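Low molecular weight phosphotyrosine protein phosphatase (Vibrio cholerae, PDB 6U1P) probably removes phosphate from protein tyrosine residues, in a tyrosine phosphoregulatory system that controls exopolysaccharide biosynthesis and biofilm formation. Local coordinates at the interface of chains A and B. Sequence-based numbering; all coordinates share one arbitrary frame. Chains: chain A/B, Low molecular weight phosphotyrosine protein phosphatase.

Contact 1: the interface of chains A and B. Residues chain A 6, 8, 26, 30, 35, 37, 85; chain B 149, 152-153.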
# COMPACT_ATOMS: atom_id res chain seq x y z
N LEU A 6 29.26 -7.87 -17.41
CA LEU A 6 27.92 -8.45 -17.42
C LEU A 6 26.86 -7.39 -17.18
O LEU A 6 27.07 -6.44 -16.43
CB LEU A 6 27.83 -9.52 -16.33
CG LEU A 6 26.78 -10.62 -16.43
CD1 LEU A 6 27.33 -11.81 -17.21
CD2 LEU A 6 26.30 -11.05 -15.03
N VAL A 8 22.64 -6.96 -16.32
CA VAL A 8 21.48 -7.68 -15.81
C VAL A 8 20.29 -6.74 -15.73
O VAL A 8 20.43 -5.59 -15.28
CB VAL A 8 21.78 -8.29 -14.43
CG1 VAL A 8 20.53 -8.80 -13.79
CG2 VAL A 8 22.78 -9.43 -14.55
N LEU A 26 20.50 -5.98 -5.47
CA LEU A 26 21.54 -6.57 -6.31
C LEU A 26 22.74 -5.65 -6.41
O LEU A 26 23.89 -6.10 -6.27
CB LEU A 26 20.99 -6.87 -7.70
CG LEU A 26 20.27 -8.20 -7.85
CD1 LEU A 26 19.64 -8.30 -9.25
CD2 LEU A 26 21.25 -9.33 -7.65
N ILE A 30 26.52 -6.74 -5.45
CA ILE A 30 27.56 -6.71 -6.47
C ILE A 30 28.72 -5.83 -6.01
O ILE A 30 29.90 -6.20 -6.15
CB ILE A 30 26.98 -6.23 -7.80
CG1 ILE A 30 26.04 -7.27 -8.41
CG2 ILE A 30 28.09 -5.87 -8.78
CD1 ILE A 30 25.16 -6.67 -9.47
N LEU A 35 32.24 -6.95 -8.00
CA LEU A 35 32.10 -7.66 -9.27
C LEU A 35 31.83 -6.68 -10.39
O LEU A 35 31.30 -5.58 -10.18
CB LEU A 35 30.96 -8.69 -9.18
CG LEU A 35 31.17 -9.68 -8.02
CD1 LEU A 35 29.93 -10.49 -7.67
CD2 LEU A 35 32.39 -10.62 -8.36
N ILE A 37 29.56 -6.18 -12.70
CA ILE A 37 28.20 -6.44 -13.14
C ILE A 37 27.39 -5.17 -13.00
O ILE A 37 27.44 -4.51 -11.96
CB ILE A 37 27.55 -7.57 -12.32
CG1 ILE A 37 28.35 -8.88 -12.43
CG2 ILE A 37 26.06 -7.75 -12.72
CD1 ILE A 37 27.87 -9.99 -11.47
N PHE A 85 21.29 -11.09 -18.97
CA PHE A 85 20.22 -11.81 -18.31
C PHE A 85 19.11 -10.85 -17.92
O PHE A 85 19.37 -9.71 -17.52
CB PHE A 85 20.68 -12.53 -17.02
CG PHE A 85 21.77 -13.50 -17.25
CD1 PHE A 85 21.53 -14.67 -17.95
CD2 PHE A 85 23.05 -13.26 -16.76
CE1 PHE A 85 22.56 -15.59 -18.17
CE2 PHE A 85 24.08 -14.16 -16.97
CZ PHE A 85 23.83 -15.33 -17.69
N VAL B 149 23.68 -13.81 -7.46
CA VAL B 149 25.07 -13.36 -7.44
C VAL B 149 26.01 -14.55 -7.38
O VAL B 149 27.07 -14.55 -8.01
CB VAL B 149 25.29 -12.36 -6.28
CG1 VAL B 149 26.75 -12.17 -6.03
CG2 VAL B 149 24.63 -11.00 -6.62
N TRP B 152 26.09 -16.18 -10.89
CA TRP B 152 26.82 -15.35 -11.84
C TRP B 152 28.32 -15.59 -11.75
O TRP B 152 29.03 -15.59 -12.76
CB TRP B 152 26.49 -13.88 -11.62
CG TRP B 152 25.09 -13.57 -11.93
CD1 TRP B 152 24.24 -14.31 -12.69
CD2 TRP B 152 24.35 -12.43 -11.49
NE1 TRP B 152 23.02 -13.70 -12.76
CE2 TRP B 152 23.05 -12.54 -12.02
CE3 TRP B 152 24.65 -11.32 -10.69
CZ2 TRP B 152 22.04 -11.59 -11.78
CZ3 TRP B 152 23.66 -10.38 -10.45
CH2 TRP B 152 22.37 -10.52 -11.00
N GLN B 153 28.82 -15.83 -10.54
CA GLN B 153 30.26 -16.05 -10.53
C GLN B 153 30.61 -17.45 -11.01
O GLN B 153 31.79 -17.81 -11.01
CB GLN B 153 30.82 -15.77 -9.14
CG GLN B 153 30.30 -14.46 -8.55
CD GLN B 153 30.69 -14.27 -7.08
OE1 GLN B 153 31.86 -14.16 -6.75
NE2 GLN B 153 29.69 -14.24 -6.19
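In this low molecular weight phosphotyrosine phosphatase dimer, the C-terminal end of B helix 126-152 packs on the core of chain A, where B:Trp152 inserts among A:Leu6, A:Val8, A:Leu26, A:Ile30 and A:Ile37. Strands 6-12 and 37-43 and helix 18-32 of chain A supply these aliphatic groups. The helix thus fills a hydrophobic site on its partner. With CG anti to the carbonyl carbon (chi1 -66°), the B:Trp152 side chain presents one indole face to A:Val8 and A:Leu6. A:Val8 meets it tip to tip. The CG2 methyl of A:Val8 lies over the rim of that face, 3.9 Å from the centroid of the B:Trp152 six-membered ring. A:Leu6 CD2 sits above the same face. The A:Ile37 CD1 methyl approaches obliquely, 3.6 Å from B:Trp152 CE3. A:Leu26 crosses the indole at about a right angle, with CD2 3.7 Å from B:Trp152 CH2. That same A:Leu26 CD2 also touches B:Val149 CG2 at 3.9 Å. Farther out, A:Leu35 CD1 lies 3.9 Å from the amide carbon CD of B:Gln153. B:Gln153 NE2 donates a hydrogen bond to the backbone O of B:Val149 (3.2 Å) from well above the carbonyl plane, which steadies the amide.

Contact 2: the interface of chains A and B. Residues chain A 17, 53, 55-56, 59, 126-127, 130; chain B 55, 127, 130, 134.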
# COMPACT_ATOMS: atom_id res chain seq x y z
N CYS A 17 7.89 -1.44 -7.55
CA CYS A 17 8.11 -2.09 -6.26
C CYS A 17 9.14 -3.19 -6.35
O CYS A 17 10.31 -2.99 -5.99
CB CYS A 17 6.79 -2.67 -5.73
SG CYS A 17 5.54 -1.45 -5.38
N ASP A 53 7.79 3.47 -5.73
CA ASP A 53 6.90 3.65 -4.58
C ASP A 53 7.66 3.95 -3.28
O ASP A 53 8.63 3.26 -2.92
CB ASP A 53 6.07 2.36 -4.39
CG ASP A 53 4.98 2.49 -3.32
OD1 ASP A 53 5.23 3.04 -2.23
OD2 ASP A 53 3.86 2.01 -3.58
N LYS A 55 6.90 3.26 -0.25
CA LYS A 55 7.00 2.18 0.72
C LYS A 55 7.92 1.06 0.23
O LYS A 55 8.43 0.31 1.06
CB LYS A 55 5.63 1.65 1.13
CG LYS A 55 4.86 0.89 0.09
CD LYS A 55 3.36 0.87 0.45
CE LYS A 55 2.90 2.19 1.03
NZ LYS A 55 1.53 2.06 1.62
N ALA A 56 8.16 0.93 -1.07
CA ALA A 56 9.26 0.07 -1.49
C ALA A 56 10.58 0.59 -0.93
O ALA A 56 11.39 -0.17 -0.38
CB ALA A 56 9.34 -0.01 -3.02
N ALA A 59 10.85 0.28 2.94
CA ALA A 59 11.11 -1.11 3.31
C ALA A 59 12.57 -1.47 3.08
O ALA A 59 13.14 -2.28 3.82
CB ALA A 59 10.17 -2.03 2.53
N PRO A 126 3.32 -6.93 -3.96
CA PRO A 126 2.81 -6.28 -2.74
C PRO A 126 1.62 -5.38 -3.03
O PRO A 126 0.75 -5.23 -2.16
CB PRO A 126 4.01 -5.48 -2.22
CG PRO A 126 5.17 -5.86 -3.08
CD PRO A 126 4.64 -6.42 -4.35
N TYR A 127 1.56 -4.80 -4.23
CA TYR A 127 0.46 -3.90 -4.59
C TYR A 127 -0.86 -4.64 -4.65
O TYR A 127 -1.89 -4.12 -4.21
CB TYR A 127 0.73 -3.24 -5.94
CG TYR A 127 1.29 -1.85 -5.86
CD1 TYR A 127 0.67 -0.87 -5.09
CD2 TYR A 127 2.42 -1.50 -6.58
CE1 TYR A 127 1.18 0.41 -5.02
CE2 TYR A 127 2.92 -0.22 -6.53
CZ TYR A 127 2.31 0.73 -5.74
OH TYR A 127 2.83 2.00 -5.69
N SER A 130 -1.87 -5.47 -1.10
CA SER A 130 -2.33 -4.24 -0.46
C SER A 130 -3.75 -3.89 -0.90
O SER A 130 -4.61 -3.57 -0.08
CB SER A 130 -1.37 -3.10 -0.75
OG SER A 130 -1.62 -2.07 0.19
N LYS B 55 -5.32 4.70 -2.65
CA LYS B 55 -5.78 3.31 -2.59
C LYS B 55 -7.04 3.18 -1.75
O LYS B 55 -7.88 2.31 -2.01
CB LYS B 55 -4.69 2.42 -2.02
CG LYS B 55 -3.34 2.55 -2.67
CD LYS B 55 -2.30 2.01 -1.71
CE LYS B 55 -2.26 0.49 -1.77
NZ LYS B 55 -1.30 -0.02 -2.81
N TYR B 127 -2.31 0.51 6.32
CA TYR B 127 -0.96 1.02 6.08
C TYR B 127 0.09 0.19 6.83
O TYR B 127 1.13 -0.04 6.28
CB TYR B 127 -0.95 2.49 6.47
CG TYR B 127 -0.09 3.38 5.63
CD1 TYR B 127 1.23 3.61 5.98
CD2 TYR B 127 -0.60 4.03 4.52
CE1 TYR B 127 2.05 4.44 5.22
CE2 TYR B 127 0.20 4.87 3.76
CZ TYR B 127 1.52 5.08 4.11
OH TYR B 127 2.32 5.91 3.38
N SER B 130 0.28 -2.95 5.00
CA SER B 130 1.04 -2.73 3.78
C SER B 130 2.52 -2.82 4.04
O SER B 130 3.23 -3.57 3.37
CB SER B 130 0.67 -1.38 3.16
OG SER B 130 1.04 -1.38 1.78
N PHE B 134 5.57 -5.29 2.38
CA PHE B 134 6.73 -4.80 1.64
C PHE B 134 8.04 -5.28 2.27
O PHE B 134 8.99 -5.61 1.56
CB PHE B 134 6.70 -3.27 1.54
CG PHE B 134 5.84 -2.75 0.41
CD1 PHE B 134 4.46 -2.67 0.53
CD2 PHE B 134 6.42 -2.36 -0.78
CE1 PHE B 134 3.69 -2.23 -0.53
CE2 PHE B 134 5.64 -1.91 -1.83
CZ PHE B 134 4.28 -1.84 -1.70
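B:Phe134, on helix 126-152, packs against the active-site rim of chain A in this low molecular weight phosphotyrosine phosphatase. A:Cys17 belongs to the CX5R phosphate-binding loop, and A:Pro126 and A:Tyr127 to the Asp-Pro-Tyr motif, whose Asp is the predicted proton donor. Apolar packing comes first. The B:Phe134 ring is clamped between two aliphatic groups. A:Lys55 CG stands over the centre of one face, 3.3 Å from the B:Phe134 ring centroid. A:Pro126 CB covers the centre of the opposite face at 3.7 Å from that centroid. The A:Lys55 chain crosses the ring at about a right angle; CG lies between the backbone N and the carbonyl carbon (chi1 70°), which brings the methylene over the ring. A:Cys17 SG touches B:Phe134 CE2 at 3.6 Å, and A:Ala59 CB meets the B:Phe134 CB.

A cation-pi contact flanks this packing. The A:Lys55 ammonium NZ lies over one face of B:Tyr127, 4.0 Å from its centroid and toward the rim. B:Lys55, bent at chi3 (80°) and chi4 (89°), instead puts its NZ in plane at the edge of the A:Tyr127 ring, not over a face. Polar contacts lie at the serines. A:Ser130 OG and B:Ser130 OG are hydrogen bonded at 3.2 Å; either hydroxyl could be the donor. A:Lys55 NZ reaches B:Ser130 OG weakly at 3.5 Å. Within chain A, the backbone N of A:Lys55 bonds A:Asp53 OD1 (2.6 Å), on the anti side of the carboxylate.

Contact 3: the interface of chains A and B. Residues chain A 138, 141-142, 145-146, 149; chain B 22, 25-26, 29, 112.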
# COMPACT_ATOMS: atom_id res chain seq x y z
N ALA A 138 -12.48 -1.77 3.66
CA ALA A 138 -13.72 -1.08 3.32
C ALA A 138 -14.94 -1.90 3.73
O ALA A 138 -15.89 -1.35 4.28
CB ALA A 138 -13.76 -0.76 1.83
N ILE A 141 -15.53 -1.61 7.36
CA ILE A 141 -16.04 -0.27 7.67
C ILE A 141 -17.51 -0.15 7.26
O ILE A 141 -18.33 0.38 8.02
CB ILE A 141 -15.16 0.79 7.01
CG1 ILE A 141 -13.78 0.82 7.68
CG2 ILE A 141 -15.82 2.16 7.07
CD1 ILE A 141 -12.75 1.72 6.94
N GLU A 142 -17.87 -0.67 6.09
CA GLU A 142 -19.24 -0.58 5.61
C GLU A 142 -20.21 -1.24 6.58
O GLU A 142 -21.26 -0.67 6.91
CB GLU A 142 -19.36 -1.20 4.22
CG GLU A 142 -20.74 -1.03 3.55
CD GLU A 142 -20.79 -1.60 2.14
OE1 GLU A 142 -20.40 -2.78 1.96
OE2 GLU A 142 -21.19 -0.88 1.20
N ALA A 145 -20.64 0.92 9.43
CA ALA A 145 -21.47 2.07 9.09
C ALA A 145 -22.96 1.72 9.11
O ALA A 145 -23.77 2.51 9.59
CB ALA A 145 -21.09 2.63 7.72
N VAL A 146 -23.32 0.55 8.57
CA VAL A 146 -24.73 0.17 8.53
C VAL A 146 -25.31 0.12 9.94
O VAL A 146 -26.41 0.63 10.19
CB VAL A 146 -24.91 -1.18 7.81
CG1 VAL A 146 -26.34 -1.67 8.02
CG2 VAL A 146 -24.58 -1.06 6.35
N VAL A 149 -25.87 3.62 11.32
CA VAL A 149 -27.03 4.27 10.74
C VAL A 149 -28.32 3.78 11.41
O VAL A 149 -29.23 4.56 11.69
CB VAL A 149 -27.05 4.06 9.22
CG1 VAL A 149 -28.44 4.26 8.65
CG2 VAL A 149 -26.03 5.00 8.54
N ALA B 22 -14.86 5.83 6.10
CA ALA B 22 -16.09 5.82 6.88
C ALA B 22 -16.94 7.05 6.57
O ALA B 22 -18.17 6.95 6.48
CB ALA B 22 -15.77 5.75 8.38
N ILE B 25 -18.68 6.53 3.22
CA ILE B 25 -19.69 5.48 3.31
C ILE B 25 -20.87 5.93 4.18
O ILE B 25 -22.03 5.74 3.80
CB ILE B 25 -19.06 4.17 3.82
CG1 ILE B 25 -18.03 3.68 2.78
CG2 ILE B 25 -20.14 3.12 4.07
CD1 ILE B 25 -17.19 2.48 3.20
N LEU B 26 -20.58 6.55 5.33
CA LEU B 26 -21.66 7.06 6.17
C LEU B 26 -22.50 8.08 5.41
O LEU B 26 -23.73 7.99 5.38
CB LEU B 26 -21.10 7.69 7.45
CG LEU B 26 -20.75 6.65 8.50
CD1 LEU B 26 -19.97 7.27 9.64
CD2 LEU B 26 -22.02 5.99 9.02
N LYS B 29 -24.92 6.38 3.05
CA LYS B 29 -26.03 5.67 3.69
C LYS B 29 -26.97 6.65 4.36
O LYS B 29 -28.19 6.41 4.40
CB LYS B 29 -25.50 4.63 4.67
CG LYS B 29 -24.58 3.62 3.99
CD LYS B 29 -24.67 2.26 4.62
CE LYS B 29 -24.18 1.20 3.66
NZ LYS B 29 -24.59 1.49 2.25
N PHE B 112 -15.56 2.79 16.44
CA PHE B 112 -16.41 2.78 15.25
C PHE B 112 -17.22 1.50 15.14
O PHE B 112 -18.38 1.53 14.72
CB PHE B 112 -15.57 2.97 13.99
CG PHE B 112 -16.38 3.04 12.72
CD1 PHE B 112 -17.01 4.23 12.35
CD2 PHE B 112 -16.51 1.94 11.89
CE1 PHE B 112 -17.74 4.31 11.16
CE2 PHE B 112 -17.24 2.01 10.70
CZ PHE B 112 -17.87 3.20 10.34
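A helix 126-152 and B helix 18-32 run in the same general sense, inclined by roughly 50-55°, and meet where A:Ala145 faces B:Ile25 and B:Leu26 in this low molecular weight phosphotyrosine phosphatase dimer. The small A:Ala145 side chain probably lets the helices come close. Its CB lies 3.7 Å from the CD2 methyl of B:Leu26, and B:Ile25 CG2 touches it at 3.8 Å. One turn earlier, the CG2 branch of A:Ile141 rests on the backbone of B:Ala22, 3.7 Å from its CA. B:Phe112, from the 3-10 helix 112-115, comes in from another part of chain B. Its CG is anti to the backbone N (chi1 -177°), and its ring edge points at the helix backbone: A:Ile141 O lies in the ring plane, 3.3 Å from B:Phe112 CE2.

B:Lys29 closes the other flank with its aliphatic chain. Its CE methylene passes obliquely by A:Val146, 3.5 Å from the CG2 methyl. Its CB meets A:Val149 CG2 at 3.9 Å. The extended A:Glu142 crosses the B:Lys29 chain at about a right angle. The carboxylate OE2 of A:Glu142 stays 4.3 Å from B:Lys29 NZ, so any attraction is probably long-range.

Helix 126-152 is common to all three contacts. Contact 1 and contact 3 are about 52 Å apart between their C-alpha centres. Contact 2 lies between them, about 26 Å from contact 1 and 25 Å from contact 3. Contacts 1 and 3 sit at opposite ends of the dimer, where each helix packs on helix 18-32 of the other chain; Leu26 and Val149 recur with chains exchanged. In contact 2 the paired 126-152 helices meet near the two-fold axis, with helix 54-62. It includes A:Cys17 and A:Pro126, its centre about 9 Å from A:Arg18; dimerisation may influence the catalytic site, though the structure alone does not show this.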